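Local structure of copper homeostasis protein CutC (2BDQ) at residues 139-153 and 171-185. The protein belongs to the CutC family of TIM-barrel proteins and may bind copper ions and take part in copper homeostasis in the cytoplasm. Residues are numbered along the deposited sequence; the frame is centred on the assembly and turned at random.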
ATOM      1  N   ILE A 139      -0.105  28.115   7.593  1.00 18.41           N
ATOM      2  CA  ILE A 139       0.595  27.756   8.815  1.00 18.35           C
ATOM      3  C   ILE A 139      -0.278  28.117  10.014  1.00 19.41           C
ATOM      4  O   ILE A 139      -0.478  27.302  10.920  1.00 19.99           O
ATOM      5  CB  ILE A 139       1.965  28.480   8.903  1.00 18.13           C
ATOM      6  CG1 ILE A 139       2.938  27.847   7.898  1.00 18.09           C
ATOM      7  CG2 ILE A 139       2.515  28.406  10.322  1.00 16.62           C
ATOM      8  CD1 ILE A 139       4.314  28.524   7.830  1.00 17.05           C
ATOM      9  N   ASP A 140      -0.804  29.339  10.009  1.00 18.87           N
ATOM     10  CA  ASP A 140      -1.677  29.813  11.083  1.00 19.17           C
ATOM     11  C   ASP A 140      -2.872  28.879  11.210  1.00 18.50           C
ATOM     12  O   ASP A 140      -3.295  28.559  12.315  1.00 18.28           O
ATOM     13  CB  ASP A 140      -2.173  31.234  10.782  1.00 19.03           C
ATOM     14  CG  ASP A 140      -1.082  32.279  10.935  1.00 20.62           C
ATOM     15  OD1 ASP A 140      -1.174  33.332  10.272  1.00 23.28           O
ATOM     16  OD2 ASP A 140      -0.142  32.057  11.726  1.00 20.78           O
ATOM     17  N   GLN A 141      -3.413  28.449  10.072  1.00 18.67           N
ATOM     18  CA  GLN A 141      -4.559  27.549  10.074  1.00 18.40           C
ATOM     19  C   GLN A 141      -4.171  26.198  10.652  1.00 18.54           C
ATOM     20  O   GLN A 141      -4.948  25.595  11.392  1.00 18.37           O
ATOM     21  CB  GLN A 141      -5.091  27.349   8.661  1.00 20.68           C
ATOM     22  CG  GLN A 141      -5.811  28.549   8.079  1.00 19.26           C
ATOM     23  CD  GLN A 141      -6.151  28.343   6.617  1.00 21.74           C
ATOM     24  OE1 GLN A 141      -6.918  29.105   6.035  1.00 24.26           O
ATOM     25  NE2 GLN A 141      -5.571  27.311   6.011  1.00 19.74           N
ATOM     26  N   LEU A 142      -2.976  25.717  10.318  1.00 17.65           N
ATOM     27  CA  LEU A 142      -2.528  24.430  10.840  1.00 18.55           C
ATOM     28  C   LEU A 142      -2.314  24.522  12.346  1.00 18.07           C
ATOM     29  O   LEU A 142      -2.570  23.562  13.075  1.00 18.89           O
ATOM     30  CB  LEU A 142      -1.238  23.981  10.151  1.00 16.49           C
ATOM     31  CG  LEU A 142      -1.396  23.575   8.686  1.00 17.71           C
ATOM     32  CD1 LEU A 142      -0.041  23.178   8.133  1.00 13.02           C
ATOM     33  CD2 LEU A 142      -2.397  22.427   8.566  1.00 14.91           C
ATOM     34  N   VAL A 143      -1.842  25.677  12.809  1.00 19.39           N
ATOM     35  CA  VAL A 143      -1.626  25.895  14.234  1.00 19.87           C
ATOM     36  C   VAL A 143      -2.989  25.878  14.931  1.00 20.84           C
ATOM     37  O   VAL A 143      -3.149  25.279  15.997  1.00 20.62           O
ATOM     38  CB  VAL A 143      -0.940  27.258  14.503  1.00 19.38           C
ATOM     39  CG1 VAL A 143      -0.928  27.553  16.006  1.00 18.71           C
ATOM     40  CG2 VAL A 143       0.486  27.236  13.966  1.00 15.92           C
ATOM     41  N   ALA A 144      -3.973  26.528  14.310  1.00 20.76           N
ATOM     42  CA  ALA A 144      -5.320  26.589  14.867  1.00 21.78           C
ATOM     43  C   ALA A 144      -5.976  25.213  14.893  1.00 20.80           C
ATOM     44  O   ALA A 144      -6.782  24.918  15.772  1.00 21.16           O
ATOM     45  CB  ALA A 144      -6.173  27.564  14.066  1.00 21.47           C
ATOM     46  N   LEU A 145      -5.627  24.376  13.922  1.00 20.84           N
ATOM     47  CA  LEU A 145      -6.170  23.028  13.834  1.00 19.34           C
ATOM     48  C   LEU A 145      -5.471  22.076  14.800  1.00 20.87           C
ATOM     49  O   LEU A 145      -5.816  20.898  14.875  1.00 24.15           O
ATOM     50  CB  LEU A 145      -6.036  22.507  12.410  1.00 17.76           C
ATOM     51  CG  LEU A 145      -6.938  23.210  11.400  1.00 16.67           C
ATOM     52  CD1 LEU A 145      -6.577  22.790   9.995  1.00 17.51           C
ATOM     53  CD2 LEU A 145      -8.390  22.868  11.707  1.00 18.47           C
ATOM     54  N   GLY A 146      -4.478  22.582  15.527  1.00 21.05           N
ATOM     55  CA  GLY A 146      -3.769  21.755  16.488  1.00 19.10           C
ATOM     56  C   GLY A 146      -2.719  20.808  15.934  1.00 19.02           C
ATOM     57  O   GLY A 146      -2.436  19.783  16.554  1.00 18.84           O
ATOM     58  N   PHE A 147      -2.147  21.142  14.777  1.00 18.29           N
ATOM     59  CA  PHE A 147      -1.114  20.320  14.150  1.00 18.66           C
ATOM     60  C   PHE A 147       0.234  20.510  14.845  1.00 17.95           C
ATOM     61  O   PHE A 147       0.550  21.606  15.294  1.00 19.12           O
ATOM     62  CB  PHE A 147      -0.991  20.677  12.668  1.00 17.61           C
ATOM     63  CG  PHE A 147      -1.865  19.849  11.778  1.00 18.03           C
ATOM     64  CD1 PHE A 147      -1.327  18.786  11.047  1.00 16.15           C
ATOM     65  CD2 PHE A 147      -3.231  20.114  11.676  1.00 16.50           C
ATOM     66  CE1 PHE A 147      -2.137  18.001  10.230  1.00 12.93           C
ATOM     67  CE2 PHE A 147      -4.044  19.329  10.860  1.00 17.06           C
ATOM     68  CZ  PHE A 147      -3.489  18.266  10.132  1.00 13.41           C
ATOM     69  N   THR A 148       1.021  19.439  14.911  1.00 19.14           N
ATOM     70  CA  THR A 148       2.336  19.448  15.558  1.00 19.43           C
ATOM     71  C   THR A 148       3.486  19.862  14.642  1.00 19.24           C
ATOM     72  O   THR A 148       4.375  20.595  15.059  1.00 19.50           O
ATOM     73  CB  THR A 148       2.646  18.060  16.165  1.00 19.80           C
ATOM     74  OG1 THR A 148       1.613  17.712  17.096  1.00 19.19           O
ATOM     75  CG2 THR A 148       3.981  18.069  16.892  1.00 21.07           C
ATOM     76  N   ARG A 149       3.492  19.373  13.407  1.00 20.70           N
ATOM     77  CA  ARG A 149       4.541  19.756  12.473  1.00 20.80           C
ATOM     78  C   ARG A 149       4.104  19.683  11.025  1.00 19.86           C
ATOM     79  O   ARG A 149       3.045  19.134  10.696  1.00 20.39           O
ATOM     80  CB  ARG A 149       5.818  18.924  12.679  1.00 23.48           C
ATOM     81  CG  ARG A 149       5.654  17.453  12.478  1.00 24.44           C
ATOM     82  CD  ARG A 149       6.997  16.719  12.529  1.00 22.28           C
ATOM     83  NE  ARG A 149       6.729  15.308  12.765  1.00 19.58           N
ATOM     84  CZ  ARG A 149       6.388  14.815  13.950  1.00 19.23           C
ATOM     85  NH1 ARG A 149       6.302  15.627  14.998  1.00 20.10           N
ATOM     86  NH2 ARG A 149       6.085  13.526  14.080  1.00 18.73           N
ATOM     87  N   ILE A 150       4.938  20.260  10.170  1.00 18.04           N
ATOM     88  CA  ILE A 150       4.692  20.322   8.744  1.00 17.64           C
ATOM     89  C   ILE A 150       5.915  19.819   7.994  1.00 18.08           C
ATOM     90  O   ILE A 150       7.041  20.278   8.233  1.00 17.93           O
ATOM     91  CB  ILE A 150       4.432  21.777   8.283  1.00 17.63           C
ATOM     92  CG1 ILE A 150       3.357  22.421   9.157  1.00 17.23           C
ATOM     93  CG2 ILE A 150       4.013  21.792   6.823  1.00 16.68           C
ATOM     94  CD1 ILE A 150       3.089  23.876   8.823  1.00 16.97           C
ATOM     95  N   LEU A 151       5.677  18.871   7.095  1.00 17.82           N
ATOM     96  CA  LEU A 151       6.714  18.299   6.250  1.00 18.40           C
ATOM     97  C   LEU A 151       6.575  18.999   4.909  1.00 18.38           C
ATOM     98  O   LEU A 151       5.523  18.924   4.271  1.00 18.95           O
ATOM     99  CB  LEU A 151       6.505  16.792   6.081  1.00 17.73           C
ATOM    100  CG  LEU A 151       7.403  16.148   5.018  1.00 20.42           C
ATOM    101  CD1 LEU A 151       8.861  16.390   5.370  1.00 17.80           C
ATOM    102  CD2 LEU A 151       7.116  14.661   4.923  1.00 20.57           C
ATOM    103  N   LEU A 152       7.630  19.687   4.486  1.00 18.31           N
ATOM    104  CA  LEU A 152       7.584  20.418   3.229  1.00 17.76           C
ATOM    105  C   LEU A 152       8.903  20.405   2.468  1.00 18.59           C
ATOM    106  O   LEU A 152       9.964  20.150   3.033  1.00 17.42           O
ATOM    107  CB  LEU A 152       7.141  21.860   3.498  1.00 17.86           C
ATOM    108  CG  LEU A 152       7.894  22.678   4.549  1.00 16.82           C
ATOM    109  CD1 LEU A 152       9.199  23.219   3.961  1.00 17.64           C
ATOM    110  CD2 LEU A 152       7.019  23.838   4.995  1.00 17.22           C
ATOM    111  N   HIS A 153       8.812  20.674   1.170  1.00 19.67           N
ATOM    112  CA  HIS A 153       9.962  20.691   0.288  1.00 19.06           C
ATOM    113  C   HIS A 153      10.388  22.123  -0.011  1.00 19.01           C
ATOM    114  O   HIS A 153      11.555  22.377  -0.303  1.00 18.73           O
ATOM    115  CB  HIS A 153       9.618  19.961  -1.019  1.00 20.13           C
ATOM    116  CG  HIS A 153      10.727  19.961  -2.022  1.00 19.76           C
ATOM    117  ND1 HIS A 153      11.920  19.302  -1.815  1.00 21.40           N
ATOM    118  CD2 HIS A 153      10.831  20.554  -3.234  1.00 19.07           C
ATOM    119  CE1 HIS A 153      12.711  19.489  -2.855  1.00 21.13           C
ATOM    120  NE2 HIS A 153      12.074  20.244  -3.731  1.00 21.13           N
ATOM    121  N   LEU A 171       9.427  30.649   6.279  1.00 19.03           N
ATOM    122  CA  LEU A 171       8.337  29.876   6.875  1.00 20.45           C
ATOM    123  C   LEU A 171       8.656  29.532   8.324  1.00 19.03           C
ATOM    124  O   LEU A 171       7.781  29.573   9.189  1.00 18.92           O
ATOM    125  CB  LEU A 171       8.086  28.596   6.067  1.00 18.80           C
ATOM    126  CG  LEU A 171       7.500  28.829   4.672  1.00 18.97           C
ATOM    127  CD1 LEU A 171       7.306  27.502   3.945  1.00 17.33           C
ATOM    128  CD2 LEU A 171       6.170  29.558   4.802  1.00 17.35           C
ATOM    129  N   VAL A 172       9.915  29.197   8.579  1.00 19.87           N
ATOM    130  CA  VAL A 172      10.353  28.868   9.927  1.00 19.97           C
ATOM    131  C   VAL A 172      10.229  30.087  10.834  1.00 20.64           C
ATOM    132  O   VAL A 172       9.760  29.985  11.965  1.00 20.82           O
ATOM    133  CB  VAL A 172      11.813  28.416   9.945  1.00 18.42           C
ATOM    134  CG1 VAL A 172      12.279  28.259  11.384  1.00 20.45           C
ATOM    135  CG2 VAL A 172      11.962  27.119   9.188  1.00 17.28           C
ATOM    136  N   GLU A 173      10.654  31.238  10.329  1.00 20.81           N
ATOM    137  CA  GLU A 173      10.589  32.475  11.096  1.00 23.76           C
ATOM    138  C   GLU A 173       9.134  32.838  11.376  1.00 23.75           C
ATOM    139  O   GLU A 173       8.788  33.261  12.486  1.00 22.95           O
ATOM    140  CB  GLU A 173      11.272  33.615  10.328  1.00 27.04           C
ATOM    141  CG  GLU A 173      12.765  33.379  10.072  1.00 34.01           C
ATOM    142  CD  GLU A 173      13.417  34.464   9.209  1.00 38.53           C
ATOM    143  OE1 GLU A 173      13.007  34.640   8.038  1.00 41.00           O
ATOM    144  OE2 GLU A 173      14.350  35.139   9.701  1.00 40.76           O
ATOM    145  N   TYR A 174       8.282  32.659  10.372  1.00 23.35           N
ATOM    146  CA  TYR A 174       6.871  32.968  10.521  1.00 22.29           C
ATOM    147  C   TYR A 174       6.198  31.983  11.467  1.00 22.48           C
ATOM    148  O   TYR A 174       5.303  32.365  12.211  1.00 23.86           O
ATOM    149  CB  TYR A 174       6.180  32.955   9.160  1.00 20.91           C
ATOM    150  CG  TYR A 174       4.740  33.411   9.200  1.00 22.06           C
ATOM    151  CD1 TYR A 174       3.702  32.496   9.374  1.00 21.50           C
ATOM    152  CD2 TYR A 174       4.416  34.763   9.084  1.00 21.22           C
ATOM    153  CE1 TYR A 174       2.376  32.915   9.430  1.00 22.62           C
ATOM    154  CE2 TYR A 174       3.100  35.192   9.140  1.00 22.71           C
ATOM    155  CZ  TYR A 174       2.080  34.263   9.311  1.00 24.28           C
ATOM    156  OH  TYR A 174       0.767  34.683   9.340  1.00 25.86           O
ATOM    157  N   ALA A 175       6.624  30.721  11.433  1.00 22.77           N
ATOM    158  CA  ALA A 175       6.057  29.696  12.314  1.00 22.90           C
ATOM    159  C   ALA A 175       6.323  30.089  13.762  1.00 21.81           C
ATOM    160  O   ALA A 175       5.531  29.795  14.653  1.00 23.41           O
ATOM    161  CB  ALA A 175       6.685  28.333  12.013  1.00 22.36           C
ATOM    162  N   ASN A 176       7.456  30.745  13.987  1.00 23.39           N
ATOM    163  CA  ASN A 176       7.831  31.227  15.316  1.00 24.67           C
ATOM    164  C   ASN A 176       7.585  30.215  16.438  1.00 24.01           C
ATOM    165  O   ASN A 176       6.928  30.521  17.432  1.00 23.59           O
ATOM    166  CB  ASN A 176       7.068  32.525  15.593  1.00 26.00           C
ATOM    167  CG  ASN A 176       7.541  33.236  16.842  1.00 27.83           C
ATOM    168  OD1 ASN A 176       8.741  33.298  17.127  1.00 30.55           O
ATOM    169  ND2 ASN A 176       6.596  33.802  17.586  1.00 26.49           N
ATOM    170  N   ASN A 177       8.108  29.007  16.253  1.00 23.64           N
ATOM    171  CA  ASN A 177       7.994  27.931  17.233  1.00 23.41           C
ATOM    172  C   ASN A 177       6.589  27.494  17.606  1.00 22.87           C
ATOM    173  O   ASN A 177       6.414  26.751  18.574  1.00 22.81           O
ATOM    174  CB  ASN A 177       8.764  28.309  18.497  1.00 22.52           C
ATOM    175  CG  ASN A 177      10.245  28.473  18.238  1.00 25.00           C
ATOM    176  OD1 ASN A 177      10.919  27.530  17.813  1.00 24.09           O
ATOM    177  ND2 ASN A 177      10.762  29.671  18.485  1.00 23.01           N
ATOM    178  N   ARG A 178       5.586  27.950  16.860  1.00 22.53           N
ATOM    179  CA  ARG A 178       4.207  27.558  17.156  1.00 21.74           C
ATOM    180  C   ARG A 178       3.944  26.178  16.577  1.00 21.82           C
ATOM    181  O   ARG A 178       3.006  25.484  16.969  1.00 21.94           O
ATOM    182  CB  ARG A 178       3.221  28.561  16.554  1.00 20.82           C
ATOM    183  CG  ARG A 178       3.239  29.936  17.200  1.00 18.92           C
ATOM    184  CD  ARG A 178       2.288  30.842  16.466  1.00 17.05           C
ATOM    185  NE  ARG A 178       2.747  31.055  15.099  1.00 19.04           N
ATOM    186  CZ  ARG A 178       1.953  31.299  14.063  1.00 18.97           C
ATOM    187  NH1 ARG A 178       2.478  31.486  12.863  1.00 18.95           N
ATOM    188  NH2 ARG A 178       0.638  31.332  14.216  1.00 19.73           N
ATOM    189  N   ILE A 179       4.785  25.790  15.630  1.00 22.58           N
ATOM    190  CA  ILE A 179       4.659  24.497  14.991  1.00 22.42           C
ATOM    191  C   ILE A 179       5.993  24.153  14.342  1.00 22.14           C
ATOM    192  O   ILE A 179       6.662  25.028  13.797  1.00 22.62           O
ATOM    193  CB  ILE A 179       3.532  24.519  13.933  1.00 21.49           C
ATOM    194  CG1 ILE A 179       3.322  23.113  13.374  1.00 20.82           C
ATOM    195  CG2 ILE A 179       3.879  25.502  12.824  1.00 19.83           C
ATOM    196  CD1 ILE A 179       2.072  22.982  12.541  1.00 22.16           C
ATOM    197  N   GLU A 180       6.374  22.881  14.407  1.00 23.03           N
ATOM    198  CA  GLU A 180       7.644  22.428  13.846  1.00 23.19           C
ATOM    199  C   GLU A 180       7.661  22.287  12.335  1.00 20.92           C
ATOM    200  O   GLU A 180       6.699  21.822  11.729  1.00 19.58           O
ATOM    201  CB  GLU A 180       8.046  21.086  14.472  1.00 27.25           C
ATOM    202  CG  GLU A 180       8.642  21.178  15.878  1.00 33.99           C
ATOM    203  CD  GLU A 180       9.970  21.949  15.918  1.00 38.52           C
ATOM    204  OE1 GLU A 180       9.946  23.182  16.156  1.00 38.98           O
ATOM    205  OE2 GLU A 180      11.040  21.328  15.691  1.00 39.65           O
ATOM    206  N   ILE A 181       8.780  22.677  11.735  1.00 20.22           N
ATOM    207  CA  ILE A 181       8.949  22.575  10.296  1.00 17.06           C
ATOM    208  C   ILE A 181       9.981  21.473  10.012  1.00 17.53           C
ATOM    209  O   ILE A 181      11.076  21.463  10.581  1.00 15.73           O
ATOM    210  CB  ILE A 181       9.468  23.890   9.694  1.00 15.97           C
ATOM    211  CG1 ILE A 181       8.431  25.002   9.883  1.00 16.96           C
ATOM    212  CG2 ILE A 181       9.810  23.676   8.228  1.00 15.12           C
ATOM    213  CD1 ILE A 181       7.165  24.834   9.071  1.00 15.62           C
HETATM  214  N   MSE A 182       9.633  20.552   9.122  1.00 17.16           N
HETATM  215  CA  MSE A 182      10.532  19.469   8.770  1.00 19.20           C
HETATM  216  C   MSE A 182      10.783  19.483   7.268  1.00 17.21           C
HETATM  217  O   MSE A 182       9.854  19.645   6.485  1.00 16.63           O
HETATM  218  CB  MSE A 182       9.931  18.125   9.213  1.00 21.44           C
HETATM  219  CG  MSE A 182      10.711  16.903   8.729  1.00 26.62           C
HETATM  220 SE   MSE A 182      10.246  15.243   9.632  1.00 36.24          SE
HETATM  221  CE  MSE A 182       8.341  15.144   9.228  1.00 30.35           C
ATOM    222  N   VAL A 183      12.037  19.327   6.863  1.00 16.61           N
ATOM    223  CA  VAL A 183      12.340  19.320   5.435  1.00 17.81           C
ATOM    224  C   VAL A 183      12.309  17.909   4.862  1.00 18.47           C
ATOM    225  O   VAL A 183      12.729  16.949   5.513  1.00 17.29           O
ATOM    226  CB  VAL A 183      13.717  19.948   5.137  1.00 17.45           C
ATOM    227  CG1 VAL A 183      13.656  21.437   5.377  1.00 16.38           C
ATOM    228  CG2 VAL A 183      14.792  19.308   6.015  1.00 14.79           C
ATOM    229  N   GLY A 184      11.795  17.811   3.638  1.00 19.23           N
ATOM    230  CA  GLY A 184      11.701  16.542   2.943  1.00 18.72           C
ATOM    231  C   GLY A 184      11.801  16.749   1.441  1.00 19.32           C
ATOM    232  O   GLY A 184      11.766  17.887   0.962  1.00 19.77           O
ATOM    233  N   GLY A 185      11.927  15.648   0.702  1.00 19.38           N
ATOM    234  CA  GLY A 185      12.039  15.716  -0.747  1.00 18.99           C
ATOM    235  C   GLY A 185      13.447  16.071  -1.193  1.00 19.00           C
ATOM    236  O   GLY A 185      13.794  17.246  -1.280  1.00 19.39           O
TER
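Ile179 packs its side chain between helix 139-144 and strand 149-152: CD1 lies 3.7 Å from Ile150 CG1 and also touches CB of Phe147, while CG2 meets Ile139 CG2 and Val143 CG2. With CG1 anti to the backbone N (chi1 -174°), the ethyl branch runs past the carbonyl of Thr148 toward Ile150. Farther along, between helix and sheet, Leu171 splits its two methyls, CD2 against Ile139 CD1 at 3.7 Å and CD1 against Leu152 CD2. Asp140 holds both Tyr174 and Arg178. Asp140 OD1 accepts from Tyr174 OH at 2.5 Å, on the syn side but tilted 27° from the carboxylate plane, whereas OD2 receives NH1 and NH2 of Arg178 in an end-on salt bridge, 2.7 Å from NH2. Val143 CG2 rests over one guanidinium face, and Arg178 NH1 and NE bond back to the carbonyls of Tyr174 and Ala175, fixing the group's rotation. Five backbone hydrogen bonds, from Glu180 N to Thr148 O through Gly184 N to Leu152 O, run along the parallel pair; beyond them His153 ND1 donates in its ring plane to Gly184 O at 3.1 Å, while NE2 bonds to Glu159 O. Strands 149-152 and 180-183, joined by helix 165-175 in a beta-alpha-beta crossover, lie between strands 121-123 and 203-206 of the eight-stranded TIM barrel, with helices 135-144 and 165-175 packed outside.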